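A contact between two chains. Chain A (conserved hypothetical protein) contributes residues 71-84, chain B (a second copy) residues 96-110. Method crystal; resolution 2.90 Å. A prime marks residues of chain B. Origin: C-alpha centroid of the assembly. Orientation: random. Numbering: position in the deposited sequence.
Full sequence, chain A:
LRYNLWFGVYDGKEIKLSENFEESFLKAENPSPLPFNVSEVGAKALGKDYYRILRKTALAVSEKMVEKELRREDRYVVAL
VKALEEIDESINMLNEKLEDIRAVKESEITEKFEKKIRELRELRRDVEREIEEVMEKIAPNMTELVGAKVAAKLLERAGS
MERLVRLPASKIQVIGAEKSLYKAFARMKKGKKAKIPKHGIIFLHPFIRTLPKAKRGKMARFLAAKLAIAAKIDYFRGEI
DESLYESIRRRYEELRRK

Chain A, residues 71-84: RREDRYVVALVKAL
Chain B (96-110) EKLEDIRAVKESEIT

Residues 73-84 of chain A form a helix that packs nearly antiparallel (170°) against a short helix of chain B centred on residues 98-102′, the axes approaching to 8.6 Å. The register pairs Tyr76 with Val104′, Ala79 with Ile101′ and Ala83 with Lys97′, their CA atoms 6.0, 5.0 and 5.3 Å apart; 676 Å² is buried in all. Arg72, with phi/psi 48/24, occupies the N-cap position, and its O accepts from Arg75 N at 2.8 Å. Beyond it, i to i+4 bonds such as Val77 N to Glu73 O (3.2 Å) and Val81 N to Val77 O (2.8 Å) satisfy the helical backbone. In chain B, Ile101′ N donates to Lys97′ O (3.3 Å) and Arg102′ N to Leu98′ O (2.7 Å); after Val104′ the chain extends, Lys105′ having phi/psi -114/150.

Ile101′ (chi1 m, chi2 t) is the knob, seated among Tyr76, Ala79, Leu80 and Ala83. Its CD1 lies 3.6 Å from Leu80 CD1 and 4.1 Å from Ala83 CB. Ala79 points toward chain B, and its small methyl permits close backbone approach, CB lying 3.6 Å from Ile101′ CA. Val104′ (t) covers the start of the helix, with CG1 4.1 Å from Tyr76 CB.

Tyr76 (chi1 171°, chi2 79°) leaves its backbone sideways and reaches into chain B, burying 105 Å². Its hydroxyl is satisfied across the contact by Ser107′ (chi1 p), whose OG donates to Tyr76 OH at 3.1 Å; the hydroxyl is also hydrogen-bonded elsewhere in the structure. Ser107′ OG and Ile109′ CG2 lie at the ring edge, the latter 3.3 Å from Tyr76 OH.

Lys105′ (t, t, m, t) runs over one ring face. Its CD makes a CH-pi contact 3.9 Å from the Tyr76 ring centroid, and its NZ stands 4.3 Å from that centroid, only 7° off the normal, in a cation-pi arrangement. The same ammonium forms a salt bridge with Glu73, donating weak hydrogen bonds from Lys105′ NZ to Glu73 OE1 (3.0 Å) and OE2 (3.1 Å). Glu73 starts with CB pointing away, but chi1 t and chi2 p bring its carboxylate back to the lysine.

At the other end, Lys97′ (m, m, 142°, m) lays its aliphatic chain against chain A: CD is 3.0 Å from Lys82 O and 3.7 Å from Ala83 CA. Its charge is met within chain B, where Lys97′ NZ forms salt bridges with Asp100′ OD1 (3.2 Å, including a weak hydrogen bond) and Glu96′ OE1 (3.6 Å).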

# COMPACT_ATOMS: atom_id res chain seq x y z
N ARG A 71 12.71 -15.03 -28.43
CA ARG A 71 11.79 -13.94 -28.71
C ARG A 71 11.29 -13.30 -27.41
O ARG A 71 10.91 -12.14 -27.40
CB ARG A 71 10.59 -14.46 -29.51
CG ARG A 71 10.80 -14.56 -31.01
CD ARG A 71 9.55 -15.13 -31.70
NE ARG A 71 9.46 -16.59 -31.59
CZ ARG A 71 8.44 -17.33 -32.06
NH1 ARG A 71 7.42 -16.74 -32.66
NH2 ARG A 71 8.46 -18.65 -31.93
N ARG A 72 11.28 -14.09 -26.34
CA ARG A 72 10.81 -13.66 -25.02
C ARG A 72 9.46 -12.95 -25.04
O ARG A 72 9.12 -12.19 -24.14
CB ARG A 72 11.86 -12.77 -24.33
CG ARG A 72 13.09 -13.53 -23.82
CD ARG A 72 13.90 -12.72 -22.79
NE ARG A 72 14.41 -11.44 -23.31
CZ ARG A 72 15.14 -10.58 -22.60
NH1 ARG A 72 15.45 -10.86 -21.34
NH2 ARG A 72 15.57 -9.45 -23.15
N GLU A 73 8.67 -13.24 -26.07
CA GLU A 73 7.36 -12.64 -26.22
C GLU A 73 6.48 -12.83 -24.98
O GLU A 73 5.67 -11.97 -24.64
CB GLU A 73 6.65 -13.24 -27.43
CG GLU A 73 5.48 -12.42 -27.94
CD GLU A 73 5.93 -11.21 -28.74
OE1 GLU A 73 6.77 -10.43 -28.24
OE2 GLU A 73 5.44 -11.04 -29.88
N ASP A 74 6.64 -13.97 -24.31
CA ASP A 74 5.85 -14.25 -23.13
C ASP A 74 6.12 -13.22 -22.05
O ASP A 74 5.23 -12.89 -21.27
CB ASP A 74 6.15 -15.67 -22.61
CG ASP A 74 7.63 -15.92 -22.37
OD1 ASP A 74 8.46 -15.49 -23.21
OD2 ASP A 74 7.97 -16.56 -21.35
N ARG A 75 7.34 -12.69 -22.04
CA ARG A 75 7.72 -11.67 -21.06
C ARG A 75 6.92 -10.42 -21.34
O ARG A 75 6.30 -9.85 -20.44
CB ARG A 75 9.21 -11.36 -21.18
CG ARG A 75 10.09 -12.58 -21.19
CD ARG A 75 10.11 -13.25 -19.84
NE ARG A 75 10.88 -14.50 -19.88
CZ ARG A 75 11.34 -15.12 -18.80
NH1 ARG A 75 11.12 -14.61 -17.60
NH2 ARG A 75 12.03 -16.25 -18.94
N TYR A 76 6.96 -9.99 -22.59
CA TYR A 76 6.21 -8.82 -23.02
C TYR A 76 4.82 -8.92 -22.43
O TYR A 76 4.29 -7.96 -21.89
CB TYR A 76 6.13 -8.78 -24.55
CG TYR A 76 5.20 -7.72 -25.12
CD1 TYR A 76 5.59 -6.39 -25.21
CD2 TYR A 76 3.94 -8.06 -25.59
CE1 TYR A 76 4.75 -5.43 -25.78
CE2 TYR A 76 3.09 -7.12 -26.15
CZ TYR A 76 3.50 -5.81 -26.25
OH TYR A 76 2.66 -4.89 -26.84
N VAL A 77 4.23 -10.11 -22.51
CA VAL A 77 2.89 -10.30 -21.98
C VAL A 77 2.78 -10.13 -20.46
O VAL A 77 1.82 -9.53 -19.97
CB VAL A 77 2.33 -11.68 -22.40
CG1 VAL A 77 0.89 -11.81 -21.93
CG2 VAL A 77 2.40 -11.82 -23.92
N VAL A 78 3.75 -10.63 -19.71
CA VAL A 78 3.68 -10.50 -18.25
C VAL A 78 3.71 -9.01 -17.89
O VAL A 78 2.84 -8.51 -17.14
CB VAL A 78 4.87 -11.21 -17.57
CG1 VAL A 78 4.53 -11.50 -16.14
CG2 VAL A 78 5.19 -12.47 -18.29
N ALA A 79 4.70 -8.30 -18.42
CA ALA A 79 4.83 -6.88 -18.16
C ALA A 79 3.50 -6.23 -18.52
O ALA A 79 3.02 -5.32 -17.84
CB ALA A 79 5.93 -6.30 -19.02
N LEU A 80 2.89 -6.72 -19.59
CA LEU A 80 1.63 -6.19 -20.05
C LEU A 80 0.51 -6.37 -19.04
O LEU A 80 -0.27 -5.46 -18.79
CB LEU A 80 1.27 -6.86 -21.37
CG LEU A 80 0.83 -5.92 -22.49
CD1 LEU A 80 1.90 -4.88 -22.72
CD2 LEU A 80 0.56 -6.72 -23.75
N VAL A 81 0.43 -7.57 -18.46
CA VAL A 81 -0.61 -7.88 -17.48
C VAL A 81 -0.37 -7.12 -16.19
O VAL A 81 -1.31 -6.73 -15.50
CB VAL A 81 -0.62 -9.36 -17.13
CG1 VAL A 81 -1.66 -9.62 -16.07
CG2 VAL A 81 -0.92 -10.16 -18.35
N LYS A 82 0.91 -6.94 -15.86
CA LYS A 82 1.28 -6.24 -14.65
C LYS A 82 1.04 -4.75 -14.80
O LYS A 82 0.91 -4.03 -13.81
CB LYS A 82 2.75 -6.51 -14.30
CG LYS A 82 2.99 -7.84 -13.60
CD LYS A 82 4.41 -7.91 -13.06
CE LYS A 82 4.60 -9.09 -12.12
NZ LYS A 82 4.52 -10.40 -12.82
N ALA A 83 0.98 -4.28 -16.03
CA ALA A 83 0.74 -2.86 -16.25
C ALA A 83 -0.76 -2.66 -16.25
O ALA A 83 -1.26 -1.66 -15.74
CB ALA A 83 1.34 -2.42 -17.59
N LEU A 84 -1.47 -3.62 -16.82
CA LEU A 84 -2.91 -3.52 -16.88
C LEU A 84 -3.42 -3.21 -15.47
O LEU A 84 -3.77 -2.08 -15.16
CB LEU A 84 -3.50 -4.83 -17.40
CG LEU A 84 -5.01 -4.82 -17.65
CD1 LEU A 84 -5.34 -3.81 -18.74
CD2 LEU A 84 -5.49 -6.20 -18.05
N GLU B 96 7.08 3.01 -13.92
CA GLU B 96 7.73 1.84 -13.36
C GLU B 96 7.20 0.65 -14.14
O GLU B 96 7.91 -0.33 -14.37
CB GLU B 96 7.36 1.74 -11.87
CG GLU B 96 7.57 0.38 -11.23
CD GLU B 96 6.70 0.17 -9.98
OE1 GLU B 96 6.57 -1.00 -9.54
OE2 GLU B 96 6.16 1.17 -9.44
N LYS B 97 5.94 0.74 -14.56
CA LYS B 97 5.32 -0.33 -15.30
C LYS B 97 5.63 -0.28 -16.79
O LYS B 97 5.60 -1.30 -17.46
CB LYS B 97 3.80 -0.31 -15.09
CG LYS B 97 3.37 -0.83 -13.73
CD LYS B 97 3.35 -2.35 -13.70
CE LYS B 97 3.84 -2.93 -12.37
NZ LYS B 97 5.33 -2.97 -12.28
N LEU B 98 5.93 0.92 -17.31
CA LEU B 98 6.25 1.08 -18.73
C LEU B 98 7.69 0.72 -19.03
O LEU B 98 7.99 0.11 -20.05
CB LEU B 98 5.98 2.53 -19.19
CG LEU B 98 6.25 3.02 -20.63
CD1 LEU B 98 7.74 3.05 -20.92
CD2 LEU B 98 5.54 2.13 -21.62
N GLU B 99 8.60 1.13 -18.15
CA GLU B 99 9.99 0.81 -18.36
C GLU B 99 10.10 -0.70 -18.16
O GLU B 99 11.12 -1.30 -18.49
CB GLU B 99 10.89 1.55 -17.37
CG GLU B 99 10.87 3.09 -17.49
CD GLU B 99 11.31 3.60 -18.88
OE1 GLU B 99 12.37 3.17 -19.39
OE2 GLU B 99 10.59 4.46 -19.44
N ASP B 100 9.04 -1.30 -17.62
CA ASP B 100 8.99 -2.74 -17.39
C ASP B 100 8.73 -3.39 -18.72
O ASP B 100 9.44 -4.31 -19.11
CB ASP B 100 7.86 -3.10 -16.41
CG ASP B 100 8.39 -3.64 -15.08
OD1 ASP B 100 7.57 -4.14 -14.27
OD2 ASP B 100 9.61 -3.55 -14.85
N ILE B 101 7.71 -2.92 -19.42
CA ILE B 101 7.38 -3.43 -20.74
C ILE B 101 8.58 -3.12 -21.65
O ILE B 101 9.14 -4.02 -22.29
CB ILE B 101 6.16 -2.72 -21.33
CG1 ILE B 101 4.94 -2.91 -20.44
CG2 ILE B 101 5.86 -3.25 -22.71
CD1 ILE B 101 3.70 -2.26 -20.99
N ARG B 102 8.94 -1.84 -21.69
CA ARG B 102 10.03 -1.30 -22.51
C ARG B 102 11.41 -1.97 -22.36
O ARG B 102 12.25 -1.84 -23.25
CB ARG B 102 10.17 0.20 -22.22
CG ARG B 102 11.08 0.94 -23.17
CD ARG B 102 10.30 1.52 -24.35
NE ARG B 102 9.50 2.69 -23.98
CZ ARG B 102 10.00 3.85 -23.56
NH1 ARG B 102 11.31 4.02 -23.45
NH2 ARG B 102 9.18 4.85 -23.24
N ALA B 103 11.63 -2.67 -21.25
CA ALA B 103 12.91 -3.35 -21.01
C ALA B 103 12.94 -4.59 -21.88
O ALA B 103 14.01 -5.16 -22.16
CB ALA B 103 13.04 -3.73 -19.54
N VAL B 104 11.75 -5.00 -22.29
CA VAL B 104 11.55 -6.17 -23.14
C VAL B 104 11.36 -5.71 -24.60
O VAL B 104 12.30 -5.68 -25.39
CB VAL B 104 10.32 -6.98 -22.64
CG1 VAL B 104 10.03 -8.14 -23.56
CG2 VAL B 104 10.57 -7.49 -21.23
N LYS B 105 10.14 -5.32 -24.94
CA LYS B 105 9.83 -4.89 -26.30
C LYS B 105 9.45 -3.42 -26.35
O LYS B 105 8.90 -2.88 -25.39
CB LYS B 105 8.67 -5.71 -26.85
CG LYS B 105 8.18 -5.25 -28.21
CD LYS B 105 6.85 -5.92 -28.59
CE LYS B 105 6.99 -7.40 -28.94
NZ LYS B 105 5.75 -7.96 -29.56
N GLU B 106 9.75 -2.77 -27.47
CA GLU B 106 9.41 -1.36 -27.67
C GLU B 106 8.26 -1.36 -28.67
O GLU B 106 8.39 -0.91 -29.81
CB GLU B 106 10.62 -0.60 -28.24
CG GLU B 106 10.31 0.76 -28.88
CD GLU B 106 10.03 1.86 -27.86
OE1 GLU B 106 10.98 2.58 -27.50
OE2 GLU B 106 8.86 1.99 -27.43
N SER B 107 7.11 -1.87 -28.24
CA SER B 107 5.94 -1.97 -29.10
C SER B 107 5.28 -0.65 -29.42
O SER B 107 5.56 0.38 -28.83
CB SER B 107 4.91 -2.89 -28.46
OG SER B 107 4.61 -2.47 -27.14
N GLU B 108 4.37 -0.72 -30.38
CA GLU B 108 3.63 0.45 -30.82
C GLU B 108 2.50 0.75 -29.83
O GLU B 108 1.55 1.47 -30.16
CB GLU B 108 3.06 0.21 -32.22
CG GLU B 108 4.14 0.08 -33.30
CD GLU B 108 3.57 -0.22 -34.69
OE1 GLU B 108 4.34 -0.13 -35.69
OE2 GLU B 108 2.37 -0.55 -34.79
N ILE B 109 2.60 0.19 -28.63
CA ILE B 109 1.61 0.43 -27.59
C ILE B 109 2.32 1.09 -26.42
O ILE B 109 1.70 1.81 -25.64
CB ILE B 109 0.92 -0.86 -27.08
CG1 ILE B 109 -0.28 -0.50 -26.20
CG2 ILE B 109 1.90 -1.70 -26.28
CD1 ILE B 109 -1.30 -1.60 -26.05
N THR B 110 3.62 0.84 -26.31
CA THR B 110 4.41 1.45 -25.25
C THR B 110 4.39 2.95 -25.53
O THR B 110 4.60 3.77 -24.64
CB THR B 110 5.87 0.95 -25.25
OG1 THR B 110 6.45 1.19 -26.54
CG2 THR B 110 5.93 -0.53 -24.95